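Local coordinates for galectin (Xenopus laevis, PDB 3WUD), which binds beta-galactosides such as lactose, as a proto-type galectin of frog skin, at residues G38-S41 against S42-V45. Numbering follows the deposited sequence.
Sequences GKDS and SNYV
The backbone N-H of Ser42 donates to Asp40 OD1, 2.9 Å from N, on the anti side of the carboxylate, while its hydroxyl shares a water with Ser41 OG. Asn43 bonds through both backbone and side chain. Its N-H reaches Asp40 O, 3.0 Å from N, closing a type I turn from Asp40 to Asn43, and its O accepts from Lys39 N at 2.9 Å. The amide of Asn43 lies alongside the Asp40 carboxylate, the two planes 67° apart, and ND2 takes the syn lone pair of OD1 at 2.9 Å. With chi1 at 53°, Asp40 CG sits between its own N and carbonyl carbon, which brings OD1 within reach of both donors. Asn43 ND2 also binds Glu68, and a water links Asn43 OD1 to Lys39 NZ, itself bonded to Pro116 O. The Tyr44 ring comes back to the turn, with CE1 3.4 Å from Ser41 O; Lys66 serves both, bonding that carbonyl and making a cation-pi contact with the ring. Val45 rests CG2 on Gly38 CA at 3.9 Å. A one-residue register shift between Gly38 and Asp40 marks a beta bulge in this hairpin, which joins strands 34-37 and 43-51 of the galectin beta-sandwich.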
# COMPACT_ATOMS: atom_id res chain seq x y z
N GLY A 38 -3.40 -11.12 -5.84
CA GLY A 38 -3.38 -11.80 -7.11
C GLY A 38 -2.74 -10.92 -8.13
O GLY A 38 -1.67 -10.30 -7.86
N LYS A 39 -3.36 -10.89 -9.30
CA LYS A 39 -2.76 -10.30 -10.53
C LYS A 39 -3.47 -9.06 -11.02
O LYS A 39 -2.86 -8.12 -11.64
CB LYS A 39 -2.65 -11.40 -11.63
CG LYS A 39 -1.92 -12.68 -11.22
CD LYS A 39 -1.80 -13.66 -12.40
CE LYS A 39 -3.11 -14.26 -12.89
NZ LYS A 39 -2.73 -15.29 -13.90
N ASP A 40 -4.78 -8.99 -10.71
CA ASP A 40 -5.62 -7.86 -10.96
C ASP A 40 -7.00 -8.09 -10.28
O ASP A 40 -7.20 -9.12 -9.66
CB ASP A 40 -5.81 -7.63 -12.51
CG ASP A 40 -6.27 -8.86 -13.22
OD1 ASP A 40 -7.23 -9.46 -12.75
OD2 ASP A 40 -5.62 -9.31 -14.20
N SER A 41 -7.93 -7.14 -10.45
CA SER A 41 -9.23 -7.17 -9.81
C SER A 41 -10.08 -8.36 -10.25
O SER A 41 -11.00 -8.71 -9.57
CB SER A 41 -9.98 -5.82 -10.02
OG SER A 41 -10.38 -5.63 -11.35
N SER A 42 -9.71 -9.05 -11.33
CA SER A 42 -10.43 -10.20 -11.81
C SER A 42 -9.80 -11.53 -11.48
O SER A 42 -10.40 -12.57 -11.69
CB SER A 42 -10.66 -10.11 -13.38
OG SER A 42 -11.55 -9.02 -13.63
N ASN A 43 -8.59 -11.51 -10.91
CA ASN A 43 -7.76 -12.68 -10.73
C ASN A 43 -7.07 -12.66 -9.34
O ASN A 43 -6.08 -11.99 -9.09
CB ASN A 43 -6.73 -12.75 -11.84
CG ASN A 43 -7.36 -13.07 -13.22
OD1 ASN A 43 -7.77 -14.17 -13.44
ND2 ASN A 43 -7.56 -12.08 -14.03
N TYR A 44 -7.69 -13.37 -8.42
CA TYR A 44 -7.21 -13.47 -7.04
C TYR A 44 -6.66 -14.86 -6.89
O TYR A 44 -7.37 -15.87 -6.95
CB TYR A 44 -8.31 -13.23 -5.99
CG TYR A 44 -9.15 -12.00 -6.10
CD1 TYR A 44 -8.72 -10.77 -6.66
CD2 TYR A 44 -10.43 -11.99 -5.53
CE1 TYR A 44 -9.54 -9.63 -6.69
CE2 TYR A 44 -11.25 -10.85 -5.54
CZ TYR A 44 -10.81 -9.69 -6.10
OH TYR A 44 -11.70 -8.65 -6.08
N VAL A 45 -5.35 -14.92 -6.64
CA VAL A 45 -4.72 -16.12 -6.16
C VAL A 45 -5.27 -16.53 -4.79
O VAL A 45 -5.48 -17.69 -4.54
CB VAL A 45 -3.16 -15.97 -6.12
CG1 VAL A 45 -2.57 -17.30 -5.76
CG2 VAL A 45 -2.60 -15.57 -7.50
O HOH W 1 -5.53 -16.03 -14.22
O HOH W 2 -9.51 -6.97 -14.00